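Local structure of cytochrome c, class II (Shewanella frigidimarina, 4ULV) at residues K84-A98 against A110-V124. The protein binds one covalently attached heme c, is thought to sense or bind diatomic gases, and probably serves in electron transfer. Numbering follows the deposited sequence. Where two conformers were deposited one is given.
Sequences KMTAFQDNAAALAVA and AFANTGKSCKGCHDV. With HEC (heme c), chain C.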
# COMPACT_ATOMS: atom_id res chain seq x y z
N LYS A 84 -6.10 -13.61 13.30
CA LYS A 84 -6.23 -13.82 11.84
C LYS A 84 -5.37 -12.81 11.04
O LYS A 84 -4.74 -13.12 10.04
CB LYS A 84 -7.70 -13.74 11.36
CG LYS A 84 -8.52 -14.91 11.77
CD LYS A 84 -9.92 -14.85 11.12
CE LYS A 84 -10.93 -15.89 11.58
NZ LYS A 84 -10.37 -17.24 11.65
N MET A 85 -5.45 -11.54 11.46
CA MET A 85 -4.67 -10.53 10.73
C MET A 85 -3.17 -10.75 10.79
O MET A 85 -2.50 -10.62 9.77
CB MET A 85 -5.05 -9.14 11.21
CG MET A 85 -4.44 -8.02 10.36
SD MET A 85 -5.20 -7.88 8.75
CE MET A 85 -6.83 -7.15 9.10
N THR A 86 -2.66 -11.06 11.99
CA THR A 86 -1.23 -11.37 12.09
C THR A 86 -0.82 -12.62 11.36
O THR A 86 0.24 -12.67 10.71
CB THR A 86 -0.76 -11.38 13.54
OG1 THR A 86 -1.46 -12.33 14.32
CG2 THR A 86 -0.95 -10.10 14.18
N ALA A 87 -1.71 -13.61 11.33
CA ALA A 87 -1.45 -14.79 10.55
C ALA A 87 -1.42 -14.52 9.08
O ALA A 87 -0.59 -15.05 8.34
CB ALA A 87 -2.43 -15.88 10.88
N PHE A 88 -2.29 -13.55 8.65
CA PHE A 88 -2.24 -13.13 7.26
C PHE A 88 -0.90 -12.46 6.93
O PHE A 88 -0.30 -12.70 5.89
CB PHE A 88 -3.48 -12.22 6.96
CG PHE A 88 -3.40 -11.46 5.68
CD1 PHE A 88 -3.10 -12.08 4.48
CD2 PHE A 88 -3.78 -10.09 5.64
CE1 PHE A 88 -3.09 -11.39 3.28
CE2 PHE A 88 -3.75 -9.40 4.44
CZ PHE A 88 -3.43 -10.02 3.25
N GLN A 89 -0.48 -11.53 7.79
CA GLN A 89 0.81 -10.87 7.57
C GLN A 89 1.89 -11.93 7.46
O GLN A 89 2.77 -11.84 6.60
CB GLN A 89 1.12 -9.86 8.71
CG GLN A 89 0.15 -8.66 8.75
CD GLN A 89 0.34 -7.72 9.94
OE1 GLN A 89 1.31 -7.86 10.71
NE2 GLN A 89 -0.54 -6.74 10.06
N ASP A 90 1.85 -12.93 8.33
CA ASP A 90 2.85 -14.01 8.30
C ASP A 90 2.78 -14.82 6.98
O ASP A 90 3.81 -15.12 6.36
CB ASP A 90 2.62 -14.96 9.46
CG ASP A 90 3.00 -14.39 10.80
OD1 ASP A 90 3.79 -13.39 10.90
OD2 ASP A 90 2.54 -15.00 11.84
N ASN A 91 1.56 -15.25 6.58
CA ASN A 91 1.47 -16.00 5.36
C ASN A 91 1.79 -15.22 4.10
O ASN A 91 2.34 -15.74 3.16
CB ASN A 91 0.16 -16.76 5.32
CG ASN A 91 -1.03 -15.93 4.89
OD1 ASN A 91 -0.97 -15.19 3.92
ND2 ASN A 91 -2.17 -16.11 5.59
N ALA A 92 1.52 -13.90 4.11
CA ALA A 92 1.92 -13.07 2.98
C ALA A 92 3.46 -12.99 2.89
O ALA A 92 4.01 -13.03 1.80
CB ALA A 92 1.31 -11.67 3.11
N ALA A 93 4.09 -12.87 4.06
CA ALA A 93 5.57 -12.88 4.09
C ALA A 93 6.08 -14.23 3.53
O ALA A 93 7.06 -14.31 2.75
CB ALA A 93 6.10 -12.66 5.50
N ALA A 94 5.42 -15.31 3.95
CA ALA A 94 5.82 -16.66 3.49
C ALA A 94 5.65 -16.85 1.98
O ALA A 94 6.47 -17.48 1.31
CB ALA A 94 5.09 -17.74 4.25
N LEU A 95 4.60 -16.25 1.43
CA LEU A 95 4.44 -16.28 -0.01
C LEU A 95 5.52 -15.51 -0.74
O LEU A 95 6.02 -15.92 -1.80
CB LEU A 95 3.04 -15.71 -0.37
CG LEU A 95 2.66 -15.51 -1.84
CD1 LEU A 95 2.78 -16.82 -2.63
CD2 LEU A 95 1.24 -14.96 -1.96
N ALA A 96 5.85 -14.34 -0.18
CA ALA A 96 6.97 -13.57 -0.73
C ALA A 96 8.29 -14.37 -0.73
O ALA A 96 9.05 -14.29 -1.69
CB ALA A 96 7.11 -12.23 -0.04
N VAL A 97 8.55 -15.11 0.37
CA VAL A 97 9.75 -15.97 0.41
C VAL A 97 9.63 -17.05 -0.67
O VAL A 97 10.60 -17.27 -1.42
CB VAL A 97 9.95 -16.58 1.84
CG1 VAL A 97 11.01 -17.62 1.84
CG2 VAL A 97 10.32 -15.51 2.85
N ALA A 98 8.47 -17.73 -0.76
CA ALA A 98 8.34 -18.80 -1.73
C ALA A 98 8.54 -18.31 -3.16
O ALA A 98 9.11 -18.97 -4.01
CB ALA A 98 6.93 -19.43 -1.61
N ALA A 110 1.77 -21.99 -1.11
CA ALA A 110 1.86 -20.73 -0.38
C ALA A 110 0.73 -19.77 -0.80
O ALA A 110 0.16 -19.06 0.04
CB ALA A 110 3.23 -20.12 -0.57
N PHE A 111 0.45 -19.77 -2.09
CA PHE A 111 -0.60 -18.87 -2.62
C PHE A 111 -1.93 -19.33 -2.05
O PHE A 111 -2.72 -18.50 -1.58
CB PHE A 111 -0.58 -18.88 -4.16
CG PHE A 111 -1.60 -17.94 -4.75
CD1 PHE A 111 -1.25 -16.62 -4.97
CD2 PHE A 111 -2.85 -18.38 -5.15
CE1 PHE A 111 -2.18 -15.72 -5.48
CE2 PHE A 111 -3.74 -17.48 -5.69
CZ PHE A 111 -3.40 -16.17 -5.84
N ALA A 112 -2.21 -20.64 -2.06
CA ALA A 112 -3.42 -21.17 -1.45
C ALA A 112 -3.51 -20.89 0.03
O ALA A 112 -4.58 -20.58 0.53
CB ALA A 112 -3.54 -22.67 -1.71
N ASN A 113 -2.40 -20.95 0.75
CA ASN A 113 -2.41 -20.70 2.16
C ASN A 113 -2.85 -19.22 2.39
O ASN A 113 -3.61 -18.92 3.33
CB ASN A 113 -1.01 -20.86 2.76
CG ASN A 113 -0.57 -22.32 2.87
OD1 ASN A 113 -1.40 -23.26 2.76
ND2 ASN A 113 0.70 -22.53 3.12
N THR A 114 -2.31 -18.31 1.57
CA THR A 114 -2.66 -16.89 1.73
C THR A 114 -4.15 -16.71 1.36
O THR A 114 -4.90 -16.01 2.11
CB THR A 114 -1.75 -16.08 0.87
OG1 THR A 114 -0.37 -16.28 1.31
CG2 THR A 114 -2.06 -14.62 0.97
N GLY A 115 -4.63 -17.30 0.27
CA GLY A 115 -6.01 -17.22 -0.13
C GLY A 115 -6.94 -17.69 0.95
O GLY A 115 -8.03 -17.09 1.16
N LYS A 116 -6.59 -18.78 1.61
CA LYS A 116 -7.44 -19.29 2.70
C LYS A 116 -7.59 -18.31 3.82
O LYS A 116 -8.68 -18.27 4.44
CB LYS A 116 -6.81 -20.56 3.26
CG LYS A 116 -7.59 -21.28 4.39
CD LYS A 116 -7.02 -22.69 4.73
CE LYS A 116 -7.75 -23.34 5.89
NZ LYS A 116 -7.40 -22.77 7.22
N SER A 117 -6.55 -17.51 4.08
CA SER A 117 -6.69 -16.53 5.14
C SER A 117 -7.62 -15.40 4.76
O SER A 117 -8.34 -14.93 5.62
CB SER A 117 -5.37 -15.96 5.60
OG SER A 117 -4.75 -15.29 4.53
N CYS A 118 -7.59 -14.98 3.50
CA CYS A 118 -8.58 -13.99 3.04
C CYS A 118 -9.98 -14.49 3.29
O CYS A 118 -10.79 -13.81 3.93
CB CYS A 118 -8.46 -13.66 1.54
SG CYS A 118 -6.86 -13.56 0.74
N LYS A 119 -10.23 -15.69 2.79
CA LYS A 119 -11.55 -16.25 2.91
C LYS A 119 -11.95 -16.48 4.35
O LYS A 119 -13.10 -16.22 4.75
CB LYS A 119 -11.63 -17.58 2.15
CG LYS A 119 -13.02 -18.23 2.20
CD LYS A 119 -13.04 -19.57 1.46
CE LYS A 119 -14.39 -20.33 1.46
NZ LYS A 119 -15.44 -19.82 2.34
N GLY A 120 -11.05 -17.02 5.15
CA GLY A 120 -11.32 -17.32 6.54
C GLY A 120 -11.72 -16.09 7.33
O GLY A 120 -12.52 -16.19 8.25
N CYS A 121 -11.05 -14.96 7.06
CA CYS A 121 -11.46 -13.76 7.67
C CYS A 121 -12.75 -13.19 7.17
O CYS A 121 -13.63 -12.81 7.98
CB CYS A 121 -10.32 -12.73 7.61
SG CYS A 121 -10.74 -11.28 8.63
N HIS A 122 -12.90 -13.15 5.86
CA HIS A 122 -14.16 -12.64 5.30
C HIS A 122 -15.38 -13.44 5.78
O HIS A 122 -16.44 -12.84 6.07
CB HIS A 122 -14.10 -12.63 3.81
CG HIS A 122 -13.07 -11.72 3.22
ND1 HIS A 122 -12.79 -11.71 1.88
CD2 HIS A 122 -12.31 -10.74 3.78
CE1 HIS A 122 -11.90 -10.75 1.63
NE2 HIS A 122 -11.62 -10.14 2.77
N ASP A 123 -15.20 -14.75 5.90
CA ASP A 123 -16.35 -15.59 6.29
C ASP A 123 -16.89 -15.18 7.63
O ASP A 123 -18.11 -15.19 7.85
CB ASP A 123 -15.89 -17.06 6.34
CG ASP A 123 -15.85 -17.70 4.99
OD1 ASP A 123 -16.33 -17.12 4.01
OD2 ASP A 123 -15.27 -18.81 4.94
N VAL A 124 -16.01 -14.75 8.54
CA VAL A 124 -16.40 -14.42 9.92
C VAL A 124 -16.73 -12.93 10.10
O VAL A 124 -17.63 -12.61 10.88
CB VAL A 124 -15.35 -14.93 10.95
CG1 VAL A 124 -15.76 -14.64 12.35
CG2 VAL A 124 -15.12 -16.39 10.75
FE HEC C . -10.22 -8.50 3.03
CHA HEC C . -12.44 -5.93 2.54
CHB HEC C . -9.51 -8.47 -0.27
CHC HEC C . -7.59 -10.57 3.60
CHD HEC C . -10.88 -8.43 6.35
NA HEC C . -10.87 -7.34 1.42
C1A HEC C . -11.79 -6.36 1.38
C2A HEC C . -11.98 -5.87 0.08
C3A HEC C . -11.15 -6.59 -0.71
C4A HEC C . -10.46 -7.50 0.14
CMA HEC C . -11.00 -6.48 -2.19
CAA HEC C . -12.96 -4.75 -0.32
CBA HEC C . -12.26 -3.38 -0.21
CGA HEC C . -13.14 -2.23 -0.68
O1A HEC C . -14.06 -1.86 0.04
O2A HEC C . -12.86 -1.70 -1.77
NB HEC C . -8.70 -9.31 1.88
C1B HEC C . -8.63 -9.30 0.52
C2B HEC C . -7.69 -10.20 -0.01
C3B HEC C . -7.17 -10.76 1.12
C4B HEC C . -7.78 -10.24 2.26
CMB HEC C . -7.43 -10.51 -1.43
CAB HEC C . -6.10 -11.83 1.24
CBB HEC C . -4.96 -11.72 0.25
NC HEC C . -9.30 -9.33 4.72
C1C HEC C . -8.25 -10.25 4.76
C2C HEC C . -8.02 -10.68 6.08
C3C HEC C . -8.96 -10.04 6.90
C4C HEC C . -9.73 -9.23 5.98
CMC HEC C . -6.93 -11.68 6.46
CAC HEC C . -9.22 -10.17 8.37
CBC HEC C . -8.10 -10.55 9.29
ND HEC C . -11.43 -7.34 4.26
C1D HEC C . -11.67 -7.54 5.55
C2D HEC C . -12.75 -6.75 6.04
C3D HEC C . -13.12 -5.97 4.98
C4D HEC C . -12.33 -6.40 3.88
CMD HEC C . -13.29 -6.69 7.42
CAD HEC C . -14.14 -4.88 4.99
CBD HEC C . -13.52 -3.48 5.07
CGD HEC C . -14.57 -2.35 5.07
O1D HEC C . -15.54 -2.47 4.24
O2D HEC C . -14.40 -1.47 5.93
O HOH W 1 1.81 -18.23 2.22
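N91 meets T114 and S117 with the two ends of its amide. In the conformers given, ND2 donates to S117 OG at 2.9 Å, 15° out of the amide plane, and OD1 lies 2.9 Å from T114 OG1. CG of N91 sits between the backbone N and carbonyl carbon (chi1 81°), which swings the amide across to segment 110-124 of helix 104-125. A water bridges N91 O and A110 O. T114 is a knob in the hole formed by F88, N91, A92 and L95. Beyond it, L95 CD1 reaches A110 CB at 3.9 Å.

F88 points its ring edge at T114 CG2, while one face lies over heme CHC. Its CB is 3.5 Å from heme CMC. With an alanine at F88, the ring contacts to the heme and to T114 CG2 would probably be lost, leaving a gap beside the heme. C118 and C121 bind the heme through thioethers, and H122 NE2 ligates the iron at 2.2 Å, the CXXCH motif of c-type cytochromes.

The axes of segments 84-98 and 110-124 come within 8.9 Å and run nearly antiparallel (160°), within the four-helix bundle of cytochromes c'. Helix 5-30 packs against L95, F111 and T114, and helix 38-51 against A92 and A96.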